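Local coordinates for protein fatty acid amide hydrolase (Candida albicans, PDB 6KVR) that probably hydrolyses monocarboxylic acid amides to the monocarboxylate and ammonium, as a member of the amidase signature family, at residues Y67-K72 with E77-T82; S188-L193 with E307-A312; P204-H209 with H402-L407; V355-R360 with E529-S534. All blocks are in the same frame, centred on the assembly; numbering follows the deposited sequence.

Four contacts illustrate how an amidase fold is tied together around its mixed central sheet, with only some of the ties near the catalytic centre. Contact 3 lies closest to the predicted site: it holds Leu207, a predicted substrate-binding residue, and the side chain of Met208 is about 6 Å from that of Ser257, the predicted acyl-ester nucleophile. Contact 2 approaches the same machinery from another direction, the side chain of Leu190 being about 10 Å from that of Lys158, a predicted member of the charge relay system; the centres of contacts 2 and 3 are about 29 Å apart. Contacts 1 and 4 are structural packing remote from these residues, their centres about 31 Å from each other.

Contact 1 (Y67-K72 with E77-T82)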
# COMPACT_ATOMS: atom_id res chain seq x y z
N TYR A 67 4.41 42.95 -13.17
CA TYR A 67 3.40 43.96 -13.46
C TYR A 67 2.44 44.17 -12.30
O TYR A 67 2.02 45.30 -12.02
CB TYR A 67 2.62 43.55 -14.71
CG TYR A 67 1.72 44.63 -15.28
CD1 TYR A 67 2.25 45.73 -15.93
CD2 TYR A 67 0.34 44.53 -15.17
CE1 TYR A 67 1.43 46.71 -16.46
CE2 TYR A 67 -0.49 45.49 -15.70
CZ TYR A 67 0.06 46.57 -16.33
OH TYR A 67 -0.78 47.53 -16.84
N LEU A 68 2.03 43.08 -11.63
CA LEU A 68 1.11 43.19 -10.51
C LEU A 68 1.64 44.14 -9.44
O LEU A 68 0.91 45.00 -8.92
CB LEU A 68 0.88 41.80 -9.91
CG LEU A 68 0.38 41.76 -8.47
CD1 LEU A 68 -1.06 42.26 -8.37
CD2 LEU A 68 0.53 40.35 -7.89
N TYR A 69 2.93 44.00 -9.12
CA TYR A 69 3.53 44.82 -8.08
C TYR A 69 3.85 46.23 -8.59
O TYR A 69 3.58 47.21 -7.91
CB TYR A 69 4.77 44.12 -7.55
CG TYR A 69 4.45 42.96 -6.65
CD1 TYR A 69 4.18 43.16 -5.30
CD2 TYR A 69 4.41 41.66 -7.14
CE1 TYR A 69 3.89 42.10 -4.47
CE2 TYR A 69 4.13 40.59 -6.30
CZ TYR A 69 3.87 40.82 -4.97
OH TYR A 69 3.57 39.77 -4.12
N SER A 70 4.40 46.33 -9.81
CA SER A 70 4.85 47.61 -10.33
C SER A 70 3.69 48.54 -10.65
O SER A 70 3.82 49.76 -10.52
CB SER A 70 5.72 47.40 -11.57
OG SER A 70 4.92 47.03 -12.68
N GLN A 71 2.56 48.01 -11.09
CA GLN A 71 1.38 48.81 -11.33
C GLN A 71 0.45 48.88 -10.13
O GLN A 71 -0.61 49.50 -10.23
CB GLN A 71 0.60 48.28 -12.54
CG GLN A 71 1.21 48.71 -13.85
CD GLN A 71 0.78 50.10 -14.26
OE1 GLN A 71 -0.28 50.28 -14.87
NE2 GLN A 71 1.58 51.09 -13.90
N LYS A 72 0.83 48.23 -9.02
CA LYS A 72 0.05 48.22 -7.78
C LYS A 72 -1.42 47.93 -8.05
O LYS A 72 -2.31 48.74 -7.78
CB LYS A 72 0.22 49.55 -7.03
CG LYS A 72 1.67 49.87 -6.64
CD LYS A 72 1.84 51.33 -6.21
CE LYS A 72 2.87 51.46 -5.09
NZ LYS A 72 2.32 52.13 -3.87
N GLU A 77 -3.61 47.19 1.43
CA GLU A 77 -4.22 46.24 2.35
C GLU A 77 -4.32 44.85 1.73
O GLU A 77 -4.02 43.85 2.39
CB GLU A 77 -5.62 46.73 2.75
CG GLU A 77 -5.68 47.92 3.70
CD GLU A 77 -5.30 49.25 3.04
OE1 GLU A 77 -5.66 49.48 1.85
OE2 GLU A 77 -4.67 50.08 3.72
N GLU A 78 -4.74 44.78 0.46
CA GLU A 78 -4.84 43.50 -0.23
C GLU A 78 -3.47 42.86 -0.41
O GLU A 78 -3.33 41.63 -0.27
CB GLU A 78 -5.52 43.69 -1.58
CG GLU A 78 -7.04 43.91 -1.52
CD GLU A 78 -7.60 44.46 -2.83
OE1 GLU A 78 -6.90 45.28 -3.46
OE2 GLU A 78 -8.73 44.06 -3.23
N PHE A 79 -2.44 43.66 -0.70
CA PHE A 79 -1.08 43.12 -0.75
C PHE A 79 -0.64 42.63 0.62
O PHE A 79 0.02 41.59 0.74
CB PHE A 79 -0.09 44.17 -1.27
CG PHE A 79 -0.02 44.24 -2.78
CD1 PHE A 79 0.34 43.13 -3.53
CD2 PHE A 79 -0.29 45.44 -3.44
CE1 PHE A 79 0.41 43.19 -4.92
CE2 PHE A 79 -0.23 45.51 -4.82
CZ PHE A 79 0.12 44.39 -5.57
N ALA A 80 -1.00 43.38 1.66
CA ALA A 80 -0.60 42.99 3.01
C ALA A 80 -1.25 41.67 3.40
O ALA A 80 -0.61 40.82 4.03
CB ALA A 80 -0.98 44.09 4.01
N ILE A 81 -2.51 41.48 3.01
CA ILE A 81 -3.19 40.23 3.31
C ILE A 81 -2.61 39.09 2.47
O ILE A 81 -2.16 38.07 3.02
CB ILE A 81 -4.70 40.39 3.09
CG1 ILE A 81 -5.30 41.21 4.23
CG2 ILE A 81 -5.39 39.02 2.98
CD1 ILE A 81 -6.77 41.54 4.05
N THR A 82 -2.57 39.26 1.14
CA THR A 82 -2.23 38.17 0.23
C THR A 82 -0.75 37.84 0.20
O THR A 82 -0.37 36.87 -0.46
CB THR A 82 -2.70 38.48 -1.20
OG1 THR A 82 -2.13 39.71 -1.67
CG2 THR A 82 -4.20 38.57 -1.26
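Two consecutive short helices, 64-70 and 76-82, pack through Phe79, which carries the contact by touching Leu68, Tyr69 and Lys72. Just after the first helix, Lys72 takes a positive phi and closes a Schellman motif with two bonds back into the last turn. Phe79 has its CG opposite the carbonyl carbon (chi1 -85°), and the ring extends toward the end of the first helix. There Phe79 CZ reaches Leu68 CD1 at 3.7 Å, while Leu68 CG lies in the ring plane at the edge. The backbone also takes part at this edge: Leu68 O is 3.5 Å from Phe79 CZ, and Lys72 CA is 4.0 Å from Phe79 CE2. Phe79 CE1 comes over one face of the Tyr69 ring, 3.7 Å from Tyr69 CE1. The two rings are inclined by 23° but slid apart, with centroids 5.0 Å from each other, so they overlap little. Beyond this apolar patch, Tyr69 OH is hydrogen-bonded to Asp83 and Arg110. Helix 100-118 touches both helices, through Arg110 against Leu68 and Ala106 against Thr82, whereas Leu74 of the intervening turn lies against Phe79.

Contact 2 (S188-L193 with E307-A312); sequences SILEKL and ELWMKA
Leu193 and Ala312 mark the closest backbone approach between the end of helix 185-192 and the middle of helix 303-317, their CA atoms 7.6 Å apart. This is helix-to-helix packing in the amidase fold, made beside the central sheet: Val250 of strand 248-253 touches both Leu190 and Trp309. Two pairs of side chains bridge the gap, lying three residues apart along each segment, and no hydrogen bond crosses between the segments. In the first pair, Leu190 meets the indole of Trp309 with its two methyl groups, the side chains crossing at about a right angle. Trp309 has CG opposite its backbone N (chi1 -167°), a setting that carries the indole toward the leucine. Leu190 CD2 approaches the ring system obliquely and lies 3.9 Å from Trp309 CE2, and Leu190 CD1 is 3.9 Å from Trp309 NE1. In the second pair, Leu193 points at the other helix and brings CD1 to 4.1 Å from Ala312 CB. The same methyl of Leu193 lies 3.9 Å from Ala312 O, so it rests on backbone as well as on side chain. Within the second segment, the selenium of Met310, present as selenomethionine, lies in the plane of the indole at its edge. The indole nitrogen itself is buried without a hydrogen-bonding partner in the model, and Leu190 CD2 sits 3.4 Å from Trp309 NE1.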
# COMPACT_ATOMS: atom_id res chain seq x y z
N SER A 188 -13.80 17.46 1.05
CA SER A 188 -14.69 17.58 2.19
C SER A 188 -13.91 17.61 3.49
O SER A 188 -14.37 18.20 4.46
CB SER A 188 -15.75 16.48 2.21
OG SER A 188 -15.22 15.23 2.49
N ILE A 189 -12.70 17.05 3.52
CA ILE A 189 -11.87 17.27 4.70
C ILE A 189 -11.46 18.73 4.81
O ILE A 189 -11.45 19.31 5.90
CB ILE A 189 -10.66 16.33 4.68
CG1 ILE A 189 -11.09 14.90 5.03
CG2 ILE A 189 -9.56 16.83 5.65
CD1 ILE A 189 -9.96 13.90 4.87
N LEU A 190 -11.11 19.36 3.68
CA LEU A 190 -10.64 20.75 3.74
C LEU A 190 -11.74 21.68 4.23
O LEU A 190 -11.48 22.56 5.06
CB LEU A 190 -10.12 21.20 2.38
CG LEU A 190 -8.79 20.54 1.98
CD1 LEU A 190 -8.33 21.04 0.61
CD2 LEU A 190 -7.72 20.80 3.05
N GLU A 191 -12.97 21.47 3.76
CA GLU A 191 -14.11 22.26 4.22
C GLU A 191 -14.34 22.08 5.71
O GLU A 191 -14.52 23.06 6.44
CB GLU A 191 -15.36 21.88 3.43
CG GLU A 191 -16.56 22.73 3.78
CD GLU A 191 -17.84 22.23 3.11
OE1 GLU A 191 -18.81 23.02 3.00
OE2 GLU A 191 -17.90 21.05 2.72
N LYS A 192 -14.37 20.83 6.19
CA LYS A 192 -14.56 20.61 7.63
C LYS A 192 -13.48 21.31 8.46
O LYS A 192 -13.76 21.81 9.55
CB LYS A 192 -14.60 19.11 7.94
CG LYS A 192 -15.78 18.38 7.29
CD LYS A 192 -15.82 16.88 7.63
CE LYS A 192 -16.97 16.18 6.90
NZ LYS A 192 -16.85 14.68 6.95
N LEU A 193 -12.25 21.37 7.95
CA LEU A 193 -11.18 22.09 8.63
C LEU A 193 -11.33 23.61 8.54
O LEU A 193 -10.58 24.34 9.21
CB LEU A 193 -9.83 21.66 8.06
CG LEU A 193 -9.42 20.19 8.31
CD1 LEU A 193 -8.21 19.82 7.47
CD2 LEU A 193 -9.13 19.96 9.78
N GLU A 307 3.53 22.43 5.35
CA GLU A 307 3.54 21.68 6.60
C GLU A 307 2.21 21.81 7.33
O GLU A 307 1.68 20.82 7.85
CB GLU A 307 4.70 22.16 7.48
CG GLU A 307 5.26 21.14 8.46
CD GLU A 307 4.50 21.13 9.79
OE1 GLU A 307 4.10 22.23 10.24
OE2 GLU A 307 4.36 20.04 10.41
N LEU A 308 1.65 23.03 7.37
CA LEU A 308 0.35 23.24 7.99
C LEU A 308 -0.70 22.32 7.39
O LEU A 308 -1.52 21.73 8.10
CB LEU A 308 -0.07 24.70 7.83
CG LEU A 308 -1.53 25.01 8.21
CD1 LEU A 308 -1.74 24.84 9.70
CD2 LEU A 308 -2.01 26.38 7.75
N TRP A 309 -0.69 22.21 6.05
CA TRP A 309 -1.73 21.48 5.34
C TRP A 309 -1.64 19.98 5.63
O TRP A 309 -2.64 19.35 6.00
CB TRP A 309 -1.59 21.77 3.84
CG TRP A 309 -2.74 21.37 2.99
CD1 TRP A 309 -3.77 22.15 2.59
CD2 TRP A 309 -2.96 20.08 2.41
NE1 TRP A 309 -4.63 21.43 1.80
CE2 TRP A 309 -4.16 20.15 1.67
CE3 TRP A 309 -2.27 18.86 2.46
CZ2 TRP A 309 -4.68 19.06 0.98
CZ3 TRP A 309 -2.79 17.78 1.76
CH2 TRP A 309 -3.98 17.89 1.03
N MSE A 310 -0.45 19.40 5.52
CA MSE A 310 -0.27 18.00 5.84
C MSE A 310 -0.70 17.69 7.27
O MSE A 310 -1.49 16.77 7.51
CB MSE A 310 1.20 17.59 5.63
CG MSE A 310 1.70 17.79 4.20
SE MSE A 310 0.80 16.58 2.94
CE MSE A 310 1.80 14.91 3.39
N LYS A 311 -0.19 18.48 8.22
CA LYS A 311 -0.47 18.24 9.64
C LYS A 311 -1.96 18.31 9.92
O LYS A 311 -2.51 17.43 10.59
CB LYS A 311 0.28 19.24 10.52
CG LYS A 311 0.08 19.03 12.03
CD LYS A 311 0.82 20.11 12.80
CE LYS A 311 0.10 21.45 12.68
NZ LYS A 311 1.03 22.60 12.38
N ALA A 312 -2.63 19.34 9.40
CA ALA A 312 -4.07 19.48 9.63
C ALA A 312 -4.85 18.36 8.94
O ALA A 312 -5.73 17.73 9.55
CB ALA A 312 -4.56 20.85 9.15

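Contact 3 (P204-H209 with H402-L407); sequences PQTLMH and HMQRKL
With CG opposite the carbonyl carbon (chi1 -69°) and a bend at chi2 (-79°), the side chain of Gln404 brings its amide to the loop at Thr206, to which Gln404 NE2 donates a hydrogen bond. The bond from Gln404 NE2 to Thr206 O is 3.1 Å long and almost perfectly straight, with an N-H...O angle of 179°. It runs in the carbonyl plane onto a lone pair, and the acceptor also lies in the plane of the Gln404 amide, so the N-H, the lone pair and both planes are aligned. The other end of the amide is held as well: Gln404 OE1 is hydrogen-bonded to Tyr172 OH, and the two bonds together fix which way round the group sits. Gln404 OE1 also lies 3.5 Å from Thr206 CB, where the two side chains cross at about a right angle. In the amidase fold this contact attaches helix 402-409 to the loop between strands 199-201 and 221-222, which carries the predicted substrate-binding residue Leu207. The loop has its own bracing in an ST turn. Thr206 OG1 donates to Gln205 O at 2.7 Å and accepts from the backbone N of Met208 at 3.2 Å. Met208, a selenomethionine with its chain bent at chi2 and chi3, places CG 3.7 Å from Gln404 NE2. Its side chain is about 4 Å from the side chain of Ile254, also predicted to bind substrate.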
# COMPACT_ATOMS: atom_id res chain seq x y z
N PRO A 204 -4.74 19.54 -18.32
CA PRO A 204 -4.79 19.09 -19.71
C PRO A 204 -5.80 17.98 -19.93
O PRO A 204 -6.16 17.23 -19.02
CB PRO A 204 -3.37 18.58 -19.96
CG PRO A 204 -2.94 18.11 -18.56
CD PRO A 204 -3.48 19.18 -17.65
N GLN A 205 -6.27 17.88 -21.18
CA GLN A 205 -6.93 16.67 -21.65
C GLN A 205 -6.06 15.44 -21.41
O GLN A 205 -4.87 15.43 -21.74
CB GLN A 205 -7.24 16.85 -23.14
CG GLN A 205 -7.76 15.64 -23.88
CD GLN A 205 -7.61 15.82 -25.40
OE1 GLN A 205 -6.51 15.71 -25.95
NE2 GLN A 205 -8.71 16.12 -26.06
N THR A 206 -6.67 14.39 -20.83
CA THR A 206 -6.14 13.09 -20.39
C THR A 206 -5.42 13.18 -19.05
O THR A 206 -5.13 12.12 -18.46
CB THR A 206 -5.17 12.39 -21.39
OG1 THR A 206 -3.86 12.99 -21.35
CG2 THR A 206 -5.70 12.41 -22.83
N LEU A 207 -5.12 14.37 -18.54
CA LEU A 207 -4.38 14.55 -17.28
C LEU A 207 -2.97 13.99 -17.35
O LEU A 207 -2.38 13.69 -16.33
CB LEU A 207 -5.11 13.92 -16.09
CG LEU A 207 -6.57 14.30 -15.92
CD1 LEU A 207 -7.16 13.69 -14.64
CD2 LEU A 207 -6.72 15.81 -15.94
N MSE A 208 -2.44 13.78 -18.55
CA MSE A 208 -1.11 13.20 -18.71
C MSE A 208 -0.25 14.09 -19.62
O MSE A 208 0.37 13.62 -20.58
CB MSE A 208 -1.22 11.78 -19.28
CG MSE A 208 -1.95 10.78 -18.37
SE MSE A 208 -0.79 10.49 -16.77
CE MSE A 208 0.48 9.21 -17.64
N HIS A 209 -0.23 15.38 -19.30
CA HIS A 209 0.75 16.32 -19.83
C HIS A 209 1.44 17.02 -18.67
O HIS A 209 0.82 17.34 -17.65
CB HIS A 209 0.15 17.47 -20.72
CG HIS A 209 -0.84 17.05 -21.75
ND1 HIS A 209 -1.31 17.93 -22.71
CD2 HIS A 209 -1.46 15.87 -22.00
CE1 HIS A 209 -2.17 17.31 -23.50
NE2 HIS A 209 -2.29 16.06 -23.08
N HIS A 402 -7.09 1.49 -22.81
CA HIS A 402 -8.52 1.18 -22.78
C HIS A 402 -9.34 2.29 -22.14
O HIS A 402 -10.34 2.75 -22.72
CB HIS A 402 -8.77 -0.11 -22.01
CG HIS A 402 -10.21 -0.29 -21.64
ND1 HIS A 402 -11.17 -0.63 -22.57
CD2 HIS A 402 -10.86 -0.13 -20.47
CE1 HIS A 402 -12.35 -0.70 -21.98
NE2 HIS A 402 -12.19 -0.39 -20.71
N MSE A 403 -8.99 2.69 -20.92
CA MSE A 403 -9.78 3.73 -20.24
C MSE A 403 -9.65 5.13 -20.87
O MSE A 403 -10.66 5.84 -21.00
CB MSE A 403 -9.42 3.82 -18.76
CG MSE A 403 -10.47 4.58 -17.96
SE MSE A 403 -12.20 3.66 -17.94
CE MSE A 403 -11.76 2.38 -16.54
N GLN A 404 -8.43 5.54 -21.22
CA GLN A 404 -8.28 6.83 -21.91
C GLN A 404 -9.10 6.85 -23.19
O GLN A 404 -9.80 7.84 -23.48
CB GLN A 404 -6.80 7.10 -22.21
CG GLN A 404 -5.92 7.39 -20.99
CD GLN A 404 -6.05 8.83 -20.46
OE1 GLN A 404 -7.03 9.53 -20.74
NE2 GLN A 404 -5.06 9.26 -19.68
N ARG A 405 -9.04 5.77 -23.98
CA ARG A 405 -9.81 5.71 -25.23
C ARG A 405 -11.32 5.76 -24.97
O ARG A 405 -12.05 6.44 -25.69
CB ARG A 405 -9.43 4.46 -26.02
CG ARG A 405 -9.87 4.50 -27.50
CD ARG A 405 -9.13 3.46 -28.33
NE ARG A 405 -9.22 2.15 -27.70
CZ ARG A 405 -8.21 1.55 -27.07
NH1 ARG A 405 -6.99 2.08 -27.06
NH2 ARG A 405 -8.43 0.40 -26.44
N LYS A 406 -11.80 5.05 -23.94
CA LYS A 406 -13.23 5.10 -23.64
C LYS A 406 -13.68 6.50 -23.27
O LYS A 406 -14.71 6.98 -23.75
CB LYS A 406 -13.57 4.13 -22.52
CG LYS A 406 -15.06 4.11 -22.21
CD LYS A 406 -15.31 4.03 -20.71
CE LYS A 406 -15.28 2.60 -20.22
NZ LYS A 406 -16.33 1.78 -20.88
N LEU A 407 -12.91 7.19 -22.42
CA LEU A 407 -13.33 8.53 -22.01
C LEU A 407 -13.19 9.54 -23.15
O LEU A 407 -14.00 10.47 -23.24
CB LEU A 407 -12.53 8.98 -20.79
CG LEU A 407 -12.79 8.13 -19.54
CD1 LEU A 407 -11.57 8.13 -18.64
CD2 LEU A 407 -14.02 8.64 -18.78

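Contact 4 (V355-R360 with E529-S534)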
# COMPACT_ATOMS: atom_id res chain seq x y z
N VAL A 355 20.53 18.42 -18.69
CA VAL A 355 19.75 19.59 -18.30
C VAL A 355 20.34 20.81 -19.00
O VAL A 355 21.49 20.81 -19.43
CB VAL A 355 19.69 19.80 -16.76
CG1 VAL A 355 19.09 18.58 -16.08
CG2 VAL A 355 21.07 20.12 -16.18
N SER A 356 19.51 21.85 -19.12
CA SER A 356 19.87 23.08 -19.81
C SER A 356 20.63 24.02 -18.88
O SER A 356 20.64 23.82 -17.66
CB SER A 356 18.60 23.74 -20.35
OG SER A 356 17.94 24.45 -19.32
N PRO A 357 21.26 25.06 -19.42
CA PRO A 357 22.18 25.89 -18.62
C PRO A 357 21.56 26.47 -17.36
O PRO A 357 22.22 26.46 -16.31
CB PRO A 357 22.59 27.00 -19.60
CG PRO A 357 22.65 26.26 -20.91
CD PRO A 357 21.46 25.30 -20.87
N PRO A 358 20.33 27.02 -17.38
CA PRO A 358 19.80 27.56 -16.12
C PRO A 358 19.67 26.52 -15.01
O PRO A 358 19.96 26.83 -13.85
CB PRO A 358 18.44 28.16 -16.52
CG PRO A 358 18.09 27.48 -17.78
CD PRO A 358 19.39 27.23 -18.49
N ILE A 359 19.26 25.29 -15.35
CA ILE A 359 19.14 24.25 -14.33
C ILE A 359 20.52 23.85 -13.81
O ILE A 359 20.72 23.67 -12.60
CB ILE A 359 18.39 23.02 -14.88
CG1 ILE A 359 17.08 23.41 -15.58
CG2 ILE A 359 18.08 22.05 -13.75
CD1 ILE A 359 16.10 24.15 -14.68
N ARG A 360 21.48 23.68 -14.71
CA ARG A 360 22.83 23.35 -14.28
C ARG A 360 23.37 24.41 -13.34
O ARG A 360 23.91 24.09 -12.27
CB ARG A 360 23.75 23.18 -15.49
CG ARG A 360 25.20 22.83 -15.13
CD ARG A 360 26.04 22.54 -16.37
NE ARG A 360 25.99 23.67 -17.29
CZ ARG A 360 26.38 23.60 -18.56
NH1 ARG A 360 26.84 22.47 -19.07
NH2 ARG A 360 26.31 24.69 -19.32
N GLU A 529 17.47 20.55 -28.09
CA GLU A 529 17.51 21.51 -29.20
C GLU A 529 16.40 22.55 -29.10
O GLU A 529 16.44 23.54 -29.84
CB GLU A 529 17.46 20.76 -30.54
CG GLU A 529 18.85 20.19 -30.92
CD GLU A 529 18.88 19.42 -32.25
OE1 GLU A 529 17.81 19.10 -32.84
OE2 GLU A 529 20.02 19.12 -32.70
N ASN A 530 15.46 22.40 -28.17
CA ASN A 530 14.47 23.44 -27.92
C ASN A 530 15.00 24.56 -27.03
O ASN A 530 14.37 25.62 -26.95
CB ASN A 530 13.23 22.85 -27.25
CG ASN A 530 12.32 22.19 -28.24
OD1 ASN A 530 12.42 22.43 -29.43
ND2 ASN A 530 11.44 21.32 -27.76
N TYR A 531 16.12 24.37 -26.33
CA TYR A 531 16.56 25.43 -25.44
C TYR A 531 17.13 26.60 -26.24
O TYR A 531 17.99 26.41 -27.10
CB TYR A 531 17.60 24.93 -24.42
CG TYR A 531 17.99 26.08 -23.51
CD1 TYR A 531 17.11 26.53 -22.52
CD2 TYR A 531 19.18 26.79 -23.69
CE1 TYR A 531 17.42 27.63 -21.72
CE2 TYR A 531 19.50 27.88 -22.89
CZ TYR A 531 18.61 28.29 -21.92
OH TYR A 531 18.91 29.35 -21.11
N ASP A 532 16.65 27.79 -25.94
CA ASP A 532 17.06 29.04 -26.57
C ASP A 532 17.09 30.10 -25.48
O ASP A 532 16.04 30.42 -24.92
CB ASP A 532 16.10 29.44 -27.69
CG ASP A 532 16.47 30.76 -28.38
OD1 ASP A 532 17.13 31.64 -27.78
OD2 ASP A 532 16.03 30.94 -29.54
N PRO A 533 18.27 30.66 -25.16
CA PRO A 533 18.35 31.66 -24.07
C PRO A 533 17.37 32.81 -24.19
O PRO A 533 16.82 33.25 -23.17
CB PRO A 533 19.80 32.17 -24.17
CG PRO A 533 20.53 31.17 -24.97
CD PRO A 533 19.54 30.52 -25.88
N SER A 534 17.12 33.32 -25.40
CA SER A 534 16.28 34.50 -25.55
C SER A 534 14.79 34.19 -25.44
O SER A 534 13.98 35.12 -25.35
CB SER A 534 16.56 35.20 -26.89
OG SER A 534 16.19 34.39 -28.00
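Tyr531 OH, which Pro358 CD approaches to 3.4 Å, is gripped by two hydrogen bonds from the surrounding loops, to Asp508 O and to Gln503 NE2. These anchor the far end of the ring, while no hydrogen bond crosses between the two segments. CG of Tyr531 lies opposite the backbone N (chi1 -179°), which directs the ring to the start of the helix. Over one of its faces lie Ser356 CB and Pro357 CD, both in CH-pi contact, at 4.2 Å and 4.1 Å from the Tyr531 ring centroid. Pro357 CD is offset toward the rim, nearest Tyr531 CE2 at 3.8 Å. Pro358 meets the phenol end obliquely, with CD 3.7 Å from Tyr531 CZ. The two prolines begin helix 357-372, and Ser356 occupies the N-cap position without a capping bond from its side chain; Ser356 OG is instead hydrogen-bonded to Asn470. The contact thus joins this helix to the loop between helix 522-529 and strand 540-546. Just beyond the tyrosine that loop closes an Asx turn, in which Asp532 OD1 accepts from Ser534 N at 2.9 Å and, from the same face of the carboxylate, from Ser534 OG.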